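Local coordinates for succinate-semialdehyde dehydrogenase (Streptococcus pyogenes MGAS1882, PDB 4OGD), which probably oxidises succinic semialdehyde to succinate with NADP+ as the cofactor, as a member of the aldehyde dehydrogenase family, at residues A[50-55]-A[90-95]; A[56-61]-A[171-176]. One frame throughout, in Å; residues are numbered along the deposited sequence.

Contact 1: residues A[50-55]-A[90-95]; sequences AQLHQV and DIADYY
The imidazole of His53 presents its edge to the carboxylate of Asp93: OD1 lies in the ring plane, beside ND1, while the carboxylate itself is turned 40° from that plane. On the Tyr95 ring, Tyr94 CD1 sits over the centre of one face, 3.7 Å above it, and Ile91 CG2 lies at the edge. The His-carboxylate pair bridges two antiparallel helices, 45-61 and 78-103, of the aldehyde dehydrogenase fold; their short segments run at 163° to each other with axes 8.1 Å apart at closest approach. His53 ND1 donates to Asp93 OD1 over 2.7 Å, a nearly straight bond that reaches the oxygen on its anti side, somewhat out of the carboxylate plane. Both residues set CG anti to their own carbonyl carbon (chi1 -79° for His53), which swings the two polar ends in from the flanks of their helices until the side chains cross at about a right angle. The bond restrains the rotation of the imidazole and is consistent with a proton on ND1. Arg60 forms a salt bridge with the other oxygen, Asp93 OD2, so both carboxylate oxygens are engaged, and the negative charge is probably stabilised.

Beside this polar pair the interface turns apolar and buried. Leu52 points at the opposite helix, and its end lies against Ala92: CD1 packs on Ala92 CB at 3.8 Å, while CD2 lies 3.3 Å from the carbonyl O of Ala92 and also reaches Tyr95 CB. The backbones come nearest at His53 and Asp93, their CA atoms 5.4 Å apart. Tyr95 OH is hydrogen-bonded to Ser439 O. A water donates to His53 O at 2.9 Å and to Asp93 OD1 at 2.7 Å.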
ATOM      1  N   ALA A  50     -11.448 -24.948   7.135  1.00 11.41           N
ATOM      2  CA  ALA A  50     -12.607 -25.806   6.919  1.00 10.25           C
ATOM      3  C   ALA A  50     -13.857 -24.980   6.641  1.00 10.88           C
ATOM      4  O   ALA A  50     -14.680 -25.346   5.800  1.00 11.60           O
ATOM      5  CB  ALA A  50     -12.831 -26.708   8.126  1.00 12.64           C
ATOM      6  N   GLN A  51     -14.014 -23.883   7.369  1.00 10.11           N
ATOM      7  CA  GLN A  51     -15.171 -23.015   7.182  1.00  8.77           C
ATOM      8  C   GLN A  51     -15.176 -22.367   5.799  1.00 11.35           C
ATOM      9  O   GLN A  51     -16.227 -22.234   5.179  1.00  8.79           O
ATOM     10  CB  GLN A  51     -15.222 -21.959   8.292  1.00 10.96           C
ATOM     11  CG  GLN A  51     -15.608 -22.542   9.655  1.00 10.81           C
ATOM     12  CD  GLN A  51     -15.082 -21.726  10.813  1.00 10.99           C
ATOM     13  OE1 GLN A  51     -14.594 -20.615  10.627  1.00 10.66           O
ATOM     14  NE2 GLN A  51     -15.171 -22.279  12.024  1.00 13.13           N
ATOM     15  N   LEU A  52     -14.003 -21.976   5.309  1.00  9.73           N
ATOM     16  CA  LEU A  52     -13.911 -21.398   3.967  1.00  8.50           C
ATOM     17  C   LEU A  52     -14.211 -22.428   2.870  1.00  9.00           C
ATOM     18  O   LEU A  52     -14.875 -22.124   1.882  1.00  8.67           O
ATOM     19  CB  LEU A  52     -12.542 -20.733   3.750  1.00  8.54           C
ATOM     20  CG  LEU A  52     -12.394 -19.883   2.489  1.00  7.82           C
ATOM     21  CD1 LEU A  52     -13.469 -18.798   2.415  1.00  7.18           C
ATOM     22  CD2 LEU A  52     -10.997 -19.268   2.434  1.00  6.22           C
ATOM     23  N   HIS A  53     -13.734 -23.653   3.044  1.00  8.80           N
ATOM     24  CA  HIS A  53     -14.160 -24.730   2.164  1.00  9.12           C
ATOM     25  C   HIS A  53     -15.681 -24.921   2.209  1.00  9.37           C
ATOM     26  O   HIS A  53     -16.295 -25.215   1.185  1.00  9.72           O
ATOM     27  CB  HIS A  53     -13.440 -26.031   2.517  1.00  7.14           C
ATOM     28  CG  HIS A  53     -12.040 -26.113   1.993  1.00  9.78           C
ATOM     29  ND1 HIS A  53     -11.732 -25.918   0.664  1.00 10.64           N
ATOM     30  CD2 HIS A  53     -10.868 -26.391   2.614  1.00 10.04           C
ATOM     31  CE1 HIS A  53     -10.431 -26.072   0.487  1.00 10.56           C
ATOM     32  NE2 HIS A  53      -9.884 -26.360   1.655  1.00 11.74           N
ATOM     33  N   GLN A  54     -16.290 -24.748   3.385  1.00  7.96           N
ATOM     34  CA  GLN A  54     -17.733 -24.943   3.524  1.00  8.94           C
ATOM     35  C   GLN A  54     -18.490 -23.805   2.847  1.00  8.59           C
ATOM     36  O   GLN A  54     -19.587 -24.003   2.305  1.00 10.46           O
ATOM     37  CB  GLN A  54     -18.139 -25.096   5.003  1.00  9.51           C
ATOM     38  CG  GLN A  54     -19.630 -25.439   5.233  1.00  9.29           C
ATOM     39  CD  GLN A  54     -20.064 -26.756   4.570  1.00 13.93           C
ATOM     40  OE1 GLN A  54     -19.243 -27.611   4.260  1.00 21.39           O
ATOM     41  NE2 GLN A  54     -21.361 -26.909   4.358  1.00 22.95           N
ATOM     42  N   VAL A  55     -17.900 -22.612   2.853  1.00  7.69           N
ATOM     43  CA  VAL A  55     -18.479 -21.505   2.100  1.00  8.53           C
ATOM     44  C   VAL A  55     -18.577 -21.893   0.627  1.00  8.59           C
ATOM     45  O   VAL A  55     -19.626 -21.726   0.002  1.00  8.94           O
ATOM     46  CB  VAL A  55     -17.666 -20.197   2.260  1.00  7.74           C
ATOM     47  CG1 VAL A  55     -18.123 -19.166   1.238  1.00  9.19           C
ATOM     48  CG2 VAL A  55     -17.821 -19.647   3.660  1.00  8.37           C
ATOM     49  N   ASP A  90     -14.163 -21.246  -6.449  1.00  8.65           N
ATOM     50  CA  ASP A  90     -12.740 -21.514  -6.672  1.00  8.44           C
ATOM     51  C   ASP A  90     -11.802 -20.637  -5.840  1.00  8.05           C
ATOM     52  O   ASP A  90     -10.761 -21.105  -5.372  1.00  8.55           O
ATOM     53  CB  ASP A  90     -12.401 -21.414  -8.161  1.00  7.72           C
ATOM     54  CG  ASP A  90     -13.043 -22.523  -8.977  1.00 13.59           C
ATOM     55  OD1 ASP A  90     -13.449 -23.554  -8.385  1.00 12.73           O
ATOM     56  OD2 ASP A  90     -13.124 -22.370 -10.215  1.00 14.46           O
ATOM     57  N   ILE A  91     -12.167 -19.372  -5.660  1.00  7.15           N
ATOM     58  CA  ILE A  91     -11.347 -18.468  -4.852  1.00  6.26           C
ATOM     59  C   ILE A  91     -11.298 -18.909  -3.384  1.00  7.79           C
ATOM     60  O   ILE A  91     -10.228 -18.930  -2.772  1.00  8.20           O
ATOM     61  CB  ILE A  91     -11.835 -17.008  -4.972  1.00  6.79           C
ATOM     62  CG1 ILE A  91     -11.616 -16.497  -6.393  1.00  9.79           C
ATOM     63  CG2 ILE A  91     -11.104 -16.123  -3.980  1.00  6.57           C
ATOM     64  CD1 ILE A  91     -12.292 -15.153  -6.683  1.00  7.32           C
ATOM     65  N   ALA A  92     -12.451 -19.270  -2.829  1.00  6.75           N
ATOM     66  CA  ALA A  92     -12.549 -19.756  -1.452  1.00  6.90           C
ATOM     67  C   ALA A  92     -11.719 -21.024  -1.275  1.00  7.29           C
ATOM     68  O   ALA A  92     -10.906 -21.123  -0.348  1.00  8.58           O
ATOM     69  CB  ALA A  92     -14.007 -20.023  -1.097  1.00  7.25           C
ATOM     70  N   ASP A  93     -11.902 -21.987  -2.177  1.00  8.13           N
ATOM     71  CA  ASP A  93     -11.128 -23.227  -2.084  1.00  8.78           C
ATOM     72  C   ASP A  93      -9.633 -22.952  -2.234  1.00 10.23           C
ATOM     73  O   ASP A  93      -8.818 -23.544  -1.528  1.00 11.59           O
ATOM     74  CB  ASP A  93     -11.586 -24.251  -3.127  1.00 10.00           C
ATOM     75  CG  ASP A  93     -12.845 -25.002  -2.718  1.00 11.52           C
ATOM     76  OD1 ASP A  93     -13.103 -25.183  -1.499  1.00 10.74           O
ATOM     77  OD2 ASP A  93     -13.580 -25.419  -3.639  1.00 12.64           O
ATOM     78  N   TYR A  94      -9.274 -22.041  -3.144  1.00  7.25           N
ATOM     79  CA  TYR A  94      -7.877 -21.670  -3.355  1.00  8.35           C
ATOM     80  C   TYR A  94      -7.206 -21.194  -2.067  1.00  8.98           C
ATOM     81  O   TYR A  94      -6.173 -21.721  -1.671  1.00 10.27           O
ATOM     82  CB  TYR A  94      -7.793 -20.586  -4.432  1.00  7.49           C
ATOM     83  CG  TYR A  94      -6.411 -20.015  -4.717  1.00  8.74           C
ATOM     84  CD1 TYR A  94      -6.031 -18.785  -4.198  1.00  7.51           C
ATOM     85  CD2 TYR A  94      -5.512 -20.685  -5.545  1.00  8.94           C
ATOM     86  CE1 TYR A  94      -4.788 -18.247  -4.471  1.00  7.56           C
ATOM     87  CE2 TYR A  94      -4.265 -20.155  -5.826  1.00  8.38           C
ATOM     88  CZ  TYR A  94      -3.909 -18.933  -5.288  1.00  8.50           C
ATOM     89  OH  TYR A  94      -2.672 -18.415  -5.578  1.00  9.95           O
ATOM     90  N   TYR A  95      -7.793 -20.207  -1.400  1.00  6.92           N
ATOM     91  CA  TYR A  95      -7.133 -19.646  -0.226  1.00  8.39           C
ATOM     92  C   TYR A  95      -7.130 -20.611   0.959  1.00  8.56           C
ATOM     93  O   TYR A  95      -6.195 -20.624   1.752  1.00  9.05           O
ATOM     94  CB  TYR A  95      -7.721 -18.276   0.132  1.00  7.12           C
ATOM     95  CG  TYR A  95      -7.149 -17.199  -0.760  1.00  6.83           C
ATOM     96  CD1 TYR A  95      -5.807 -16.844  -0.661  1.00  9.06           C
ATOM     97  CD2 TYR A  95      -7.937 -16.554  -1.709  1.00  7.63           C
ATOM     98  CE1 TYR A  95      -5.264 -15.873  -1.474  1.00  6.86           C
ATOM     99  CE2 TYR A  95      -7.403 -15.581  -2.534  1.00  7.69           C
ATOM    100  CZ  TYR A  95      -6.067 -15.246  -2.412  1.00  6.71           C
ATOM    101  OH  TYR A  95      -5.507 -14.279  -3.220  1.00  8.55           O
TER
HETATM  102  O   HOH W   1     -15.192 -26.841  -0.920  1.00 13.05           O

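Contact 2: residues A[56-61]-A[171-176]; sequences ANILRR and VLEAGA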
ATOM      1  N   ALA A  56     -17.486 -22.433   0.088  1.00 10.15           N
ATOM      2  CA  ALA A  56     -17.466 -22.906  -1.293  1.00 10.74           C
ATOM      3  C   ALA A  56     -18.505 -24.006  -1.507  1.00 10.38           C
ATOM      4  O   ALA A  56     -19.204 -24.030  -2.526  1.00  8.56           O
ATOM      5  CB  ALA A  56     -16.071 -23.405  -1.665  1.00  9.51           C
ATOM      6  N   ASN A  57     -18.604 -24.913  -0.539  1.00  8.55           N
ATOM      7  CA  ASN A  57     -19.560 -26.021  -0.600  1.00  9.79           C
ATOM      8  C   ASN A  57     -21.011 -25.548  -0.677  1.00 12.30           C
ATOM      9  O   ASN A  57     -21.806 -26.060  -1.475  1.00 10.58           O
ATOM     10  CB  ASN A  57     -19.361 -26.913   0.630  1.00 12.04           C
ATOM     11  CG  ASN A  57     -20.022 -28.274   0.494  1.00 14.79           C
ATOM     12  OD1 ASN A  57     -20.751 -28.705   1.385  1.00 20.96           O
ATOM     13  ND2 ASN A  57     -19.751 -28.965  -0.605  1.00 11.70           N
ATOM     14  N   ILE A  58     -21.358 -24.576   0.159  1.00  8.64           N
ATOM     15  CA  ILE A  58     -22.711 -24.029   0.160  1.00  9.83           C
ATOM     16  C   ILE A  58     -22.992 -23.243  -1.119  1.00 10.21           C
ATOM     17  O   ILE A  58     -24.105 -23.282  -1.649  1.00  8.73           O
ATOM     18  CB  ILE A  58     -22.970 -23.160   1.398  1.00  8.12           C
ATOM     19  CG1 ILE A  58     -22.880 -24.018   2.660  1.00  9.19           C
ATOM     20  CG2 ILE A  58     -24.337 -22.480   1.304  1.00  9.20           C
ATOM     21  CD1 ILE A  58     -22.790 -23.199   3.942  1.00 10.42           C
ATOM     22  N   LEU A  59     -21.982 -22.537  -1.624  1.00 10.56           N
ATOM     23  CA  LEU A  59     -22.119 -21.862  -2.910  1.00 11.27           C
ATOM     24  C   LEU A  59     -22.402 -22.854  -4.042  1.00  9.21           C
ATOM     25  O   LEU A  59     -23.245 -22.588  -4.908  1.00  9.18           O
ATOM     26  CB  LEU A  59     -20.884 -21.018  -3.220  1.00  9.58           C
ATOM     27  CG  LEU A  59     -20.816 -19.683  -2.482  1.00  8.86           C
ATOM     28  CD1 LEU A  59     -19.454 -19.037  -2.723  1.00  8.95           C
ATOM     29  CD2 LEU A  59     -21.937 -18.745  -2.934  1.00 10.42           C
ATOM     30  N   ARG A  60     -21.728 -24.003  -4.018  1.00  9.95           N
ATOM     31  CA  ARG A  60     -22.009 -25.064  -4.984  1.00 11.04           C
ATOM     32  C   ARG A  60     -23.443 -25.565  -4.853  1.00 10.35           C
ATOM     33  O   ARG A  60     -24.172 -25.677  -5.841  1.00 10.27           O
ATOM     34  CB  ARG A  60     -21.058 -26.254  -4.797  1.00 10.77           C
ATOM     35  CG  ARG A  60     -19.649 -26.058  -5.315  1.00 10.60           C
ATOM     36  CD  ARG A  60     -18.869 -27.374  -5.211  1.00  9.30           C
ATOM     37  NE  ARG A  60     -17.543 -27.256  -5.812  1.00 12.37           N
ATOM     38  CZ  ARG A  60     -16.434 -26.958  -5.143  1.00 17.69           C
ATOM     39  NH1 ARG A  60     -16.469 -26.775  -3.833  1.00 15.78           N
ATOM     40  NH2 ARG A  60     -15.281 -26.856  -5.790  1.00 22.31           N
ATOM     41  N   ARG A  61     -23.828 -25.885  -3.624  1.00  9.87           N
ATOM     42  CA  ARG A  61     -25.152 -26.432  -3.334  1.00  8.20           C
ATOM     43  C   ARG A  61     -26.277 -25.477  -3.742  1.00 10.33           C
ATOM     44  O   ARG A  61     -27.301 -25.885  -4.316  1.00 10.23           O
ATOM     45  CB  ARG A  61     -25.261 -26.739  -1.834  1.00  9.57           C
ATOM     46  CG  ARG A  61     -26.520 -27.518  -1.446  1.00 10.47           C
ATOM     47  CD  ARG A  61     -26.687 -27.522   0.059  1.00 12.08           C
ATOM     48  NE  ARG A  61     -27.119 -26.208   0.528  1.00 13.58           N
ATOM     49  CZ  ARG A  61     -26.968 -25.763   1.770  1.00 15.58           C
ATOM     50  NH1 ARG A  61     -26.365 -26.525   2.679  1.00 16.32           N
ATOM     51  NH2 ARG A  61     -27.400 -24.548   2.097  1.00 12.15           N
ATOM     52  N   VAL A 171     -21.671 -16.952   5.121  1.00  9.15           N
ATOM     53  CA  VAL A 171     -20.483 -17.204   5.929  1.00  7.43           C
ATOM     54  C   VAL A 171     -20.865 -17.749   7.313  1.00  9.22           C
ATOM     55  O   VAL A 171     -20.206 -18.651   7.840  1.00 10.33           O
ATOM     56  CB  VAL A 171     -19.599 -15.933   6.001  1.00  8.25           C
ATOM     57  CG1 VAL A 171     -18.535 -16.051   7.073  1.00 11.16           C
ATOM     58  CG2 VAL A 171     -18.969 -15.680   4.640  1.00  7.75           C
ATOM     59  N   LEU A 172     -21.935 -17.214   7.890  1.00  9.81           N
ATOM     60  CA  LEU A 172     -22.473 -17.746   9.136  1.00  9.99           C
ATOM     61  C   LEU A 172     -22.991 -19.174   8.946  1.00 10.60           C
ATOM     62  O   LEU A 172     -22.743 -20.047   9.788  1.00 10.41           O
ATOM     63  CB  LEU A 172     -23.583 -16.838   9.661  1.00 11.41           C
ATOM     64  CG  LEU A 172     -23.090 -15.463  10.118  1.00 10.22           C
ATOM     65  CD1 LEU A 172     -24.267 -14.517  10.252  1.00 10.51           C
ATOM     66  CD2 LEU A 172     -22.337 -15.574  11.434  1.00 11.61           C
ATOM     67  N   GLU A 173     -23.694 -19.410   7.842  1.00 10.44           N
ATOM     68  CA  GLU A 173     -24.198 -20.749   7.534  1.00  9.07           C
ATOM     69  C   GLU A 173     -23.073 -21.776   7.435  1.00  9.83           C
ATOM     70  O   GLU A 173     -23.245 -22.940   7.817  1.00  9.93           O
ATOM     71  CB  GLU A 173     -25.018 -20.749   6.239  1.00  9.44           C
ATOM     72  CG  GLU A 173     -25.764 -22.073   6.005  1.00 10.84           C
ATOM     73  CD  GLU A 173     -26.565 -22.099   4.719  1.00 12.19           C
ATOM     74  OE1 GLU A 173     -26.577 -21.082   3.994  1.00 12.02           O
ATOM     75  OE2 GLU A 173     -27.190 -23.152   4.436  1.00 13.75           O
ATOM     76  N   ALA A 174     -21.921 -21.336   6.936  1.00  8.84           N
ATOM     77  CA  ALA A 174     -20.757 -22.200   6.775  1.00  8.31           C
ATOM     78  C   ALA A 174     -20.069 -22.530   8.098  1.00  9.26           C
ATOM     79  O   ALA A 174     -19.129 -23.331   8.134  1.00 11.04           O
ATOM     80  CB  ALA A 174     -19.761 -21.578   5.797  1.00 10.80           C
ATOM     81  N   GLY A 175     -20.518 -21.893   9.176  1.00  9.97           N
ATOM     82  CA  GLY A 175     -20.000 -22.207  10.496  1.00  9.87           C
ATOM     83  C   GLY A 175     -18.964 -21.239  11.044  1.00 11.83           C
ATOM     84  O   GLY A 175     -18.444 -21.442  12.136  1.00 13.27           O
ATOM     85  N   ALA A 176     -18.664 -20.187  10.289  1.00 10.53           N
ATOM     86  CA  ALA A 176     -17.699 -19.191  10.737  1.00  8.84           C
ATOM     87  C   ALA A 176     -18.264 -18.434  11.927  1.00 10.01           C
ATOM     88  O   ALA A 176     -19.472 -18.212  12.009  1.00 12.67           O
ATOM     89  CB  ALA A 176     -17.370 -18.222   9.596  1.00  9.53           C
TER
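A salt bridge next to a small apolar patch ties the last turns of helix 45-61 to the C-terminal end of helix 161-173, near the surface; the latter helix connects parallel strands 152-155 and 181-183 of the Rossmann-type sheet. Arg61 and Glu173 approach from opposite directions, and Arg61 NH2 donates to Glu173 OE2 over 2.7 Å in a nearly straight bond. The carboxylate oxygen sits at the edge of the guanidinium, in its plane, and is met on its syn side but 32° out of the carboxylate plane; the two flat groups are turned 46° apart. Glu173 reaches across on an extended chain with CG anti to the backbone N (chi1 -170°), and Arg61, bent at chi3, turns its NH2 to meet it.

Beside the bridge, Ile58 CD1 rests 3.6 Å from Ala174 CA and 3.8 Å from Glu173 CG, while Ile58 CG2 lies near Glu173 OE1. Leu170 also touches Ile58 from helix 161-173. Just past Ala174, Gly175 has positive phi and closes the helix with a Schellman motif. The methylene part of Glu173 thus covers the isoleucine while its charged end meets Arg61 where both residues are exposed; solvent would probably screen the attraction there, so the bridge adds to the apolar contact rather than replacing it.

Overall arrangement
Contacts 1 and 2 share helix 45-61: residues 50-55 pack on helix 78-103, and the next turns, 56-61, meet the end of helix 161-173. Their centres are about 9 Å apart, on the same side of the chain's centre, and their segments alternate along the sequence as 50-55, 56-61, 90-95 and 171-176. One helix therefore joins two others that come later in the chain. The contacts also touch directly, through Asp93 OD1 against Ala56 CB and through Gln51 packing against Gly175 and Ala176. Helix 136-148 borders both, touched by Leu52 and Val171. Helix 45-61 thus ties helix 78-103 to a connecting helix of the Rossmann-type sheet.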